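Local atomic coordinates of PipY (Synechococcus elongatus, PDB entry 5NM8), a protein that binds pyridoxal 5'-phosphate and is probably involved in the homeostasis of this cofactor. Residues V19-V24 against T207-G212; A23-H28 against F44-V49. All coordinates share one frame; numbering follows the deposited sequence.

Contact 1 (V19-V24 against T207-G212); sequences VQLIAV and TWIRVG. With PLP (pyridoxal-5'-phosphate), chain C.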
ATOM      1  N   VAL A  19      13.324  -4.600   0.338  1.00 37.03           N
ATOM      2  CA  VAL A  19      11.911  -4.942   0.242  1.00 34.14           C
ATOM      3  C   VAL A  19      11.383  -5.125   1.613  1.00 33.20           C
ATOM      4  O   VAL A  19      12.011  -5.797   2.424  1.00 32.16           O
ATOM      5  CB  VAL A  19      11.668  -6.183  -0.639  1.00 34.01           C
ATOM      6  CG1 VAL A  19      10.192  -6.507  -0.758  1.00 35.03           C
ATOM      7  CG2 VAL A  19      12.242  -5.943  -2.022  1.00 33.97           C
ATOM      8  N   GLN A  20      10.243  -4.501   1.910  1.00 31.38           N
ATOM      9  CA  GLN A  20       9.510  -4.805   3.143  1.00 32.38           C
ATOM     10  C   GLN A  20       8.213  -5.483   2.820  1.00 31.00           C
ATOM     11  O   GLN A  20       7.518  -5.156   1.817  1.00 31.32           O
ATOM     12  CB  GLN A  20       9.298  -3.536   3.962  1.00 36.37           C
ATOM     13  CG  GLN A  20      10.659  -2.927   4.347  1.00 41.84           C
ATOM     14  CD  GLN A  20      10.539  -1.650   5.140  1.00 44.52           C
ATOM     15  OE1 GLN A  20      10.284  -1.687   6.348  1.00 49.10           O
ATOM     16  NE2 GLN A  20      10.659  -0.505   4.455  1.00 45.33           N
ATOM     17  N   LEU A  21       7.871  -6.422   3.660  1.00 31.14           N
ATOM     18  CA  LEU A  21       6.686  -7.197   3.503  1.00 31.03           C
ATOM     19  C   LEU A  21       5.549  -6.557   4.290  1.00 30.51           C
ATOM     20  O   LEU A  21       5.728  -6.247   5.484  1.00 30.77           O
ATOM     21  CB  LEU A  21       6.947  -8.576   4.063  1.00 32.11           C
ATOM     22  CG  LEU A  21       5.725  -9.445   4.301  1.00 33.05           C
ATOM     23  CD1 LEU A  21       5.070  -9.689   2.962  1.00 33.99           C
ATOM     24  CD2 LEU A  21       6.177 -10.721   4.952  1.00 35.07           C
ATOM     25  N   ILE A  22       4.389  -6.376   3.661  1.00 26.84           N
ATOM     26  CA  ILE A  22       3.140  -6.028   4.382  1.00 26.72           C
ATOM     27  C   ILE A  22       2.319  -7.318   4.463  1.00 25.27           C
ATOM     28  O   ILE A  22       1.987  -7.925   3.423  1.00 25.45           O
ATOM     29  CB  ILE A  22       2.290  -4.907   3.677  1.00 26.82           C
ATOM     30  CG1 ILE A  22       3.052  -3.583   3.621  1.00 27.34           C
ATOM     31  CG2 ILE A  22       0.931  -4.737   4.393  1.00 26.10           C
ATOM     32  CD1 ILE A  22       2.563  -2.544   2.646  1.00 26.76           C
ATOM     33  N   ALA A  23       1.989  -7.746   5.666  1.00 24.59           N
ATOM     34  CA  ALA A  23       1.186  -8.911   5.873  1.00 25.26           C
ATOM     35  C   ALA A  23      -0.304  -8.509   5.764  1.00 26.15           C
ATOM     36  O   ALA A  23      -0.829  -7.745   6.565  1.00 26.21           O
ATOM     37  CB  ALA A  23       1.517  -9.550   7.241  1.00 27.34           C
ATOM     38  N   VAL A  24      -0.994  -8.984   4.746  1.00 26.44           N
ATOM     39  CA  VAL A  24      -2.312  -8.476   4.445  1.00 27.27           C
ATOM     40  C   VAL A  24      -3.296  -9.334   5.223  1.00 29.43           C
ATOM     41  O   VAL A  24      -3.574 -10.484   4.840  1.00 30.02           O
ATOM     42  CB  VAL A  24      -2.584  -8.509   2.921  1.00 28.40           C
ATOM     43  CG1 VAL A  24      -4.028  -8.126   2.628  1.00 30.52           C
ATOM     44  CG2 VAL A  24      -1.656  -7.547   2.227  1.00 28.79           C
ATOM     45  N   THR A 207       9.369  -2.039  -3.438  1.00 27.86           N
ATOM     46  CA  THR A 207       9.933  -1.825  -2.124  1.00 29.09           C
ATOM     47  C   THR A 207       8.985  -2.276  -1.004  1.00 29.56           C
ATOM     48  O   THR A 207       9.427  -2.447   0.147  1.00 30.40           O
ATOM     49  CB  THR A 207      10.280  -0.358  -1.920  1.00 30.79           C
ATOM     50  OG1 THR A 207       9.094   0.465  -2.013  1.00 28.59           O
ATOM     51  CG2 THR A 207      11.297   0.079  -3.004  1.00 32.63           C
ATOM     52  N   TRP A 208       7.692  -2.376  -1.316  1.00 28.53           N
ATOM     53  CA  TRP A 208       6.652  -2.916  -0.422  1.00 29.54           C
ATOM     54  C   TRP A 208       5.930  -3.983  -1.185  1.00 28.34           C
ATOM     55  O   TRP A 208       5.478  -3.715  -2.312  1.00 28.04           O
ATOM     56  CB  TRP A 208       5.642  -1.842   0.054  1.00 31.98           C
ATOM     57  CG  TRP A 208       6.218  -0.858   0.929  1.00 34.74           C
ATOM     58  CD1 TRP A 208       6.756   0.308   0.555  1.00 39.98           C
ATOM     59  CD2 TRP A 208       6.370  -0.934   2.360  1.00 35.09           C
ATOM     60  NE1 TRP A 208       7.265   0.968   1.646  1.00 42.52           N
ATOM     61  CE2 TRP A 208       7.029   0.225   2.768  1.00 39.25           C
ATOM     62  CE3 TRP A 208       6.023  -1.862   3.310  1.00 33.69           C
ATOM     63  CZ2 TRP A 208       7.291   0.501   4.120  1.00 40.31           C
ATOM     64  CZ3 TRP A 208       6.297  -1.613   4.651  1.00 35.17           C
ATOM     65  CH2 TRP A 208       6.931  -0.459   5.038  1.00 36.85           C
ATOM     66  N   ILE A 209       5.855  -5.201  -0.642  1.00 26.30           N
ATOM     67  CA  ILE A 209       5.000  -6.206  -1.195  1.00 24.96           C
ATOM     68  C   ILE A 209       3.858  -6.452  -0.243  1.00 26.07           C
ATOM     69  O   ILE A 209       3.947  -6.136   0.949  1.00 27.29           O
ATOM     70  CB  ILE A 209       5.744  -7.514  -1.614  1.00 26.63           C
ATOM     71  CG1 ILE A 209       6.467  -8.161  -0.410  1.00 27.36           C
ATOM     72  CG2 ILE A 209       6.759  -7.222  -2.728  1.00 26.39           C
ATOM     73  CD1 ILE A 209       6.896  -9.614  -0.705  1.00 29.83           C
ATOM     74  N   ARG A 210       2.771  -6.999  -0.751  1.00 26.12           N
ATOM     75  CA  ARG A 210       1.509  -7.058   0.009  1.00 29.37           C
ATOM     76  C   ARG A 210       0.986  -8.445  -0.081  1.00 29.99           C
ATOM     77  O   ARG A 210       0.320  -8.805  -1.051  1.00 29.66           O
ATOM     78  CB  ARG A 210       0.474  -6.030  -0.547  1.00 31.69           C
ATOM     79  CG  ARG A 210       0.938  -4.575  -0.493  1.00 34.85           C
ATOM     80  CD  ARG A 210      -0.088  -3.564  -1.089  1.00 37.81           C
ATOM     81  NE  ARG A 210      -0.773  -4.161  -2.234  1.00 39.71           N
ATOM     82  CZ  ARG A 210      -0.461  -4.011  -3.515  1.00 38.37           C
ATOM     83  NH1 ARG A 210       0.456  -3.170  -3.918  1.00 38.22           N
ATOM     84  NH2 ARG A 210      -1.173  -4.661  -4.399  1.00 40.58           N
ATOM     85  N   VAL A 211       1.321  -9.277   0.908  1.00 29.05           N
ATOM     86  CA  VAL A 211       1.020 -10.681   0.806  1.00 28.25           C
ATOM     87  C   VAL A 211       0.003 -11.113   1.841  1.00 29.53           C
ATOM     88  O   VAL A 211       0.201 -10.925   3.048  1.00 28.47           O
ATOM     89  CB  VAL A 211       2.317 -11.504   0.934  1.00 29.67           C
ATOM     90  CG1 VAL A 211       2.023 -12.948   0.907  1.00 29.94           C
ATOM     91  CG2 VAL A 211       3.283 -11.216  -0.222  1.00 29.48           C
ATOM     92  N   GLY A 212      -1.073 -11.729   1.378  1.00 30.18           N
ATOM     93  CA  GLY A 212      -2.123 -12.208   2.297  1.00 32.25           C
ATOM     94  C   GLY A 212      -2.199 -13.728   2.364  1.00 34.15           C
ATOM     95  O   GLY A 212      -1.746 -14.363   3.337  1.00 35.64           O
TER
HETATM   96  N1  PLP C 301      -3.130  -5.938  -1.824  1.00 36.65           N
HETATM   97  C2  PLP C 301      -4.388  -5.502  -2.061  1.00 38.52           C
HETATM   98  C2A PLP C 301      -4.666  -4.100  -2.534  1.00 36.39           C
HETATM   99  C3  PLP C 301      -5.520  -6.424  -1.874  1.00 40.95           C
HETATM  100  O3  PLP C 301      -6.787  -6.022  -2.122  1.00 40.21           O
HETATM  101  C4  PLP C 301      -5.240  -7.797  -1.404  1.00 39.65           C
HETATM  102  C4A PLP C 301      -6.363  -8.752  -1.213  1.00 39.73           C
HETATM  103  C5  PLP C 301      -3.813  -8.153  -1.175  1.00 38.13           C
HETATM  104  C6  PLP C 301      -2.844  -7.185  -1.394  1.00 37.32           C
HETATM  105  C5A PLP C 301      -3.439  -9.545  -0.726  1.00 36.82           C
HETATM  106  O4P PLP C 301      -3.743 -10.454  -1.804  1.00 37.50           O
HETATM  107  P   PLP C 301      -3.226 -11.988  -1.740  1.00 38.01           P
HETATM  108  O1P PLP C 301      -1.754 -11.856  -1.389  1.00 31.69           O
HETATM  109  O2P PLP C 301      -3.507 -12.502  -3.110  1.00 36.97           O
HETATM  110  O3P PLP C 301      -4.064 -12.681  -0.664  1.00 36.14           O
HETATM  111  O   HOH W   1      11.016  -0.834   1.849  1.00 51.49           O

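Contact 2 (A23-H28 against F44-V49); sequences AVSKNH and FGENRV. With PLP (pyridoxal-5'-phosphate), chain C.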
ATOM      1  N   ALA A  23       1.989  -7.746   5.666  1.00 24.59           N
ATOM      2  CA  ALA A  23       1.186  -8.911   5.873  1.00 25.26           C
ATOM      3  C   ALA A  23      -0.304  -8.509   5.764  1.00 26.15           C
ATOM      4  O   ALA A  23      -0.829  -7.745   6.565  1.00 26.21           O
ATOM      5  CB  ALA A  23       1.517  -9.550   7.241  1.00 27.34           C
ATOM      6  N   VAL A  24      -0.994  -8.984   4.746  1.00 26.44           N
ATOM      7  CA  VAL A  24      -2.312  -8.476   4.445  1.00 27.27           C
ATOM      8  C   VAL A  24      -3.296  -9.334   5.223  1.00 29.43           C
ATOM      9  O   VAL A  24      -3.574 -10.484   4.840  1.00 30.02           O
ATOM     10  CB  VAL A  24      -2.584  -8.509   2.921  1.00 28.40           C
ATOM     11  CG1 VAL A  24      -4.028  -8.126   2.628  1.00 30.52           C
ATOM     12  CG2 VAL A  24      -1.656  -7.547   2.227  1.00 28.79           C
ATOM     13  N   SER A  25      -3.793  -8.796   6.337  1.00 30.04           N
ATOM     14  CA  SER A  25      -4.673  -9.504   7.268  1.00 30.79           C
ATOM     15  C   SER A  25      -6.176  -9.355   7.021  1.00 33.09           C
ATOM     16  O   SER A  25      -7.002  -9.885   7.789  1.00 35.99           O
ATOM     17  CB  SER A  25      -4.336  -9.091   8.723  1.00 32.54           C
ATOM     18  OG  SER A  25      -4.084  -7.704   8.793  1.00 33.32           O
ATOM     19  N   LYS A  26      -6.569  -8.698   5.950  1.00 33.83           N
ATOM     20  CA  LYS A  26      -7.975  -8.601   5.620  1.00 37.96           C
ATOM     21  C   LYS A  26      -8.584 -10.018   5.588  1.00 39.88           C
ATOM     22  O   LYS A  26      -7.938 -10.939   5.100  1.00 43.52           O
ATOM     23  CB  LYS A  26      -8.189  -7.866   4.286  1.00 40.95           C
ATOM     24  CG  LYS A  26      -8.218  -8.795   3.083  1.00 43.29           C
ATOM     25  CD  LYS A  26      -8.359  -8.117   1.726  1.00 45.79           C
ATOM     26  CE  LYS A  26      -7.067  -8.267   0.954  1.00 46.68           C
ATOM     27  NZ  LYS A  26      -7.321  -8.365  -0.482  1.00 47.28           N
ATOM     28  N   ASN A  27      -9.784 -10.202   6.116  1.00 41.87           N
ATOM     29  CA  ASN A  27     -10.459 -11.557   6.133  1.00 46.01           C
ATOM     30  C   ASN A  27      -9.786 -12.606   7.047  1.00 47.46           C
ATOM     31  O   ASN A  27      -9.999 -13.807   6.894  1.00 47.57           O
ATOM     32  CB  ASN A  27     -10.630 -12.169   4.713  1.00 48.19           C
ATOM     33  CG  ASN A  27     -11.340 -11.236   3.731  1.00 48.42           C
ATOM     34  OD1 ASN A  27     -12.306 -10.555   4.079  1.00 56.16           O
ATOM     35  ND2 ASN A  27     -10.867 -11.208   2.514  1.00 47.36           N
ATOM     36  N   HIS A  28      -8.953 -12.140   7.974  1.00 45.70           N
ATOM     37  CA  HIS A  28      -8.393 -12.964   9.018  1.00 43.67           C
ATOM     38  C   HIS A  28      -8.545 -12.241  10.362  1.00 43.26           C
ATOM     39  O   HIS A  28      -8.543 -10.979  10.422  1.00 40.55           O
ATOM     40  CB  HIS A  28      -6.940 -13.289   8.715  1.00 43.37           C
ATOM     41  CG  HIS A  28      -6.773 -14.135   7.500  1.00 45.33           C
ATOM     42  ND1 HIS A  28      -6.883 -15.504   7.531  1.00 46.92           N
ATOM     43  CD2 HIS A  28      -6.538 -13.804   6.213  1.00 44.97           C
ATOM     44  CE1 HIS A  28      -6.728 -15.981   6.312  1.00 47.74           C
ATOM     45  NE2 HIS A  28      -6.501 -14.968   5.497  1.00 47.04           N
ATOM     46  N   PHE A  44       1.039  -4.556   8.831  1.00 26.95           N
ATOM     47  CA  PHE A  44      -0.167  -5.236   8.500  1.00 25.54           C
ATOM     48  C   PHE A  44      -1.035  -4.361   7.604  1.00 25.94           C
ATOM     49  O   PHE A  44      -1.131  -3.137   7.770  1.00 25.11           O
ATOM     50  CB  PHE A  44      -0.921  -5.651   9.734  1.00 26.67           C
ATOM     51  CG  PHE A  44      -0.159  -6.693  10.534  1.00 27.67           C
ATOM     52  CD1 PHE A  44      -0.264  -8.022  10.209  1.00 27.40           C
ATOM     53  CD2 PHE A  44       0.758  -6.303  11.507  1.00 28.22           C
ATOM     54  CE1 PHE A  44       0.465  -9.023  10.893  1.00 28.19           C
ATOM     55  CE2 PHE A  44       1.496  -7.275  12.214  1.00 28.38           C
ATOM     56  CZ  PHE A  44       1.305  -8.638  11.911  1.00 30.11           C
ATOM     57  N   GLY A  45      -1.689  -5.007   6.660  1.00 25.42           N
ATOM     58  CA  GLY A  45      -2.536  -4.302   5.685  1.00 25.61           C
ATOM     59  C   GLY A  45      -3.976  -4.776   5.757  1.00 27.26           C
ATOM     60  O   GLY A  45      -4.241  -6.010   5.874  1.00 28.89           O
ATOM     61  N   GLU A  46      -4.899  -3.822   5.677  1.00 26.75           N
ATOM     62  CA  GLU A  46      -6.330  -4.028   5.668  1.00 28.31           C
ATOM     63  C   GLU A  46      -6.967  -3.283   4.478  1.00 27.87           C
ATOM     64  O   GLU A  46      -6.417  -2.288   4.017  1.00 26.36           O
ATOM     65  CB  GLU A  46      -6.925  -3.489   6.973  1.00 30.35           C
ATOM     66  CG  GLU A  46      -6.462  -4.296   8.191  1.00 32.56           C
ATOM     67  CD  GLU A  46      -7.136  -5.645   8.363  1.00 34.77           C
ATOM     68  OE1 GLU A  46      -8.265  -5.829   7.808  1.00 37.55           O
ATOM     69  OE2 GLU A  46      -6.501  -6.535   9.030  1.00 32.53           O
ATOM     70  N   ASN A  47      -8.121  -3.734   3.990  1.00 30.18           N
ATOM     71  CA  ASN A  47      -8.828  -3.005   2.927  0.50 31.70           C
ATOM     72  C   ASN A  47     -10.019  -2.193   3.388  1.00 32.87           C
ATOM     73  O   ASN A  47     -10.496  -1.361   2.641  1.00 32.53           O
ATOM     74  CB  ASN A  47      -9.241  -3.929   1.787  0.50 33.19           C
ATOM     75  CG  ASN A  47      -8.069  -4.375   0.976  0.50 33.03           C
ATOM     76  OD1 ASN A  47      -7.061  -4.788   1.540  0.50 34.96           O
ATOM     77  ND2 ASN A  47      -8.193  -4.334  -0.332  0.50 31.52           N
ATOM     78  N   ARG A  48     -10.497  -2.422   4.604  1.00 33.28           N
ATOM     79  CA  ARG A  48     -11.654  -1.715   5.146  1.00 35.72           C
ATOM     80  C   ARG A  48     -11.248  -1.024   6.469  1.00 34.41           C
ATOM     81  O   ARG A  48     -10.582  -1.628   7.335  1.00 32.40           O
ATOM     82  CB  ARG A  48     -12.796  -2.701   5.371  1.00 40.93           C
ATOM     83  CG  ARG A  48     -13.239  -3.370   4.065  1.00 48.12           C
ATOM     84  CD  ARG A  48     -14.496  -4.239   4.157  1.00 55.38           C
ATOM     85  NE  ARG A  48     -15.705  -3.394   4.172  1.00 61.15           N
ATOM     86  CZ  ARG A  48     -16.873  -3.643   3.552  1.00 66.50           C
ATOM     87  NH1 ARG A  48     -17.070  -4.728   2.784  1.00 68.65           N
ATOM     88  NH2 ARG A  48     -17.864  -2.758   3.682  1.00 68.40           N
ATOM     89  N   VAL A  49     -11.630   0.238   6.605  1.00 33.85           N
ATOM     90  CA  VAL A  49     -11.250   1.046   7.760  1.00 33.54           C
ATOM     91  C   VAL A  49     -11.877   0.497   9.039  1.00 34.18           C
ATOM     92  O   VAL A  49     -11.183   0.267  10.031  1.00 33.93           O
ATOM     93  CB  VAL A  49     -11.663   2.533   7.540  1.00 33.41           C
ATOM     94  CG1 VAL A  49     -11.409   3.344   8.802  1.00 34.15           C
ATOM     95  CG2 VAL A  49     -10.884   3.122   6.347  1.00 32.89           C
TER
HETATM   96  N1  PLP C 301      -3.130  -5.938  -1.824  1.00 36.65           N
HETATM   97  C2  PLP C 301      -4.388  -5.502  -2.061  1.00 38.52           C
HETATM   98  C2A PLP C 301      -4.666  -4.100  -2.534  1.00 36.39           C
HETATM   99  C3  PLP C 301      -5.520  -6.424  -1.874  1.00 40.95           C
HETATM  100  O3  PLP C 301      -6.787  -6.022  -2.122  1.00 40.21           O
HETATM  101  C4  PLP C 301      -5.240  -7.797  -1.404  1.00 39.65           C
HETATM  102  C4A PLP C 301      -6.363  -8.752  -1.213  1.00 39.73           C
HETATM  103  C5  PLP C 301      -3.813  -8.153  -1.175  1.00 38.13           C
HETATM  104  C6  PLP C 301      -2.844  -7.185  -1.394  1.00 37.32           C
HETATM  105  C5A PLP C 301      -3.439  -9.545  -0.726  1.00 36.82           C
HETATM  106  O4P PLP C 301      -3.743 -10.454  -1.804  1.00 37.50           O
HETATM  107  P   PLP C 301      -3.226 -11.988  -1.740  1.00 38.01           P
HETATM  108  O1P PLP C 301      -1.754 -11.856  -1.389  1.00 31.69           O
HETATM  109  O2P PLP C 301      -3.507 -12.502  -3.110  1.00 36.97           O
HETATM  110  O3P PLP C 301      -4.064 -12.681  -0.664  1.00 36.14           O

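Contact 1 (V19-V24 against T207-G212)
One face of the Trp208 ring is covered by Gln20, whose CB sits 3.9 Å from the centroid of the six-membered ring in a CH-pi contact. Beyond CG the glutamine chain is extended alongside the indole, and its amide plane is turned 31° from the ring. Water 1, above the same face near the rim, accepts from Gln20 NE2 and donates to Thr207 O. Ile22 meets the indole obliquely, with CG1 3.4 Å from Trp208 CE3. His43 meets the ring edge to face, and His68 and Trp87 meet it with inclined planes. The other flat group, the Arg210 guanidinium, meets the cofactor with its edge: NE donates to PLP N1 in plane at 3.0 Å, almost straight at 174°. A bend at chi3 (-36°) turns the guanidinium to the ring nitrogen, and Ser191 takes NH1. Such an arginine at N1, as in alanine racemase, would probably keep the pyridine nitrogen unprotonated. The two segments carry the first and last strands of the TIM-barrel-type domain, paired in parallel. Five backbone bonds join them, from Gln20 N to Thr207 O through Val24 N to Val211 O. On the face opposite Trp208 and Arg210, Leu21 CD1 packs on Ile209 CG1 and, at 3.9 Å, on Val211 CB. Helices 4-14 and 198-203 cover that side. At the C-terminal end Gly212 N donates to PLP O1P at 2.9 Å.

Contact 2 (A23-H28 against F44-V49)
A fold at chi2 (-76°) turns the Glu46 carboxylate back to Ser25, although its CB points away from segment 23-28. Ser25 OG stands between its own backbone N and carbonyl carbon (chi1 41°), which points it at Glu46. Ser25 OG donates to Glu46 OE2 at 2.7 Å, from above the carboxylate plane. Lys55 makes a salt bridge to the same oxygen, while Glu46 OE1 lies 3.5 Å from Lys26 CA. With an alanine here in place of Glu46, Ser25 OG is likely to lose its acceptor and Lys55 this counter-charge. The Lys26 chain bends at chi3 and chi4, and NZ is bonded covalently to PLP C4A at 1.3 Å, consistent with the internal aldimine of this family. In the conformer described, one of two modelled, Asn47 crosses the Lys26 chain obliquely, with OD1 3.5 Å from Lys26 CE. There Asn47 ND2 donates to PLP O3 at 2.8 Å. The backbones pair in parallel: Gly45 N donates to Ala23 O, and Ser25 N to Gly45 O, the latter bent at 133°. Past the strand end, a type II turn runs from Ser25 to His28. Ala23 CB packs 3.8 Å from Phe44 CD1. Strands 20-24 and 43-46 belong to one beta-alpha-beta unit. Helix 30-38 covers Ser25, Phe44 and Glu46 through Ile33, and strand 66-69 flanks Phe44 and Glu46 through Trp67.

How the contacts relate
From the N terminus, the chain passes helix 4-14 and enters strand 20-24, which serves both contacts. Contact 2 closes first, after helix 30-38, when strand 43-46 comes to lie beside it. Contact 1 closes last, 183 residues along, when strand 208-211 takes the other side. The short loop of contact 2 therefore nests at the start of the long loop of contact 1, which holds most of the domain. Ala23 and Val24 belong to both contacts, and Ile22 CG2 packs on Gly45 N at 3.5 Å. Together the two contacts place strand 20-24 between the second and last strands of the parallel sheet, and both reach PLP.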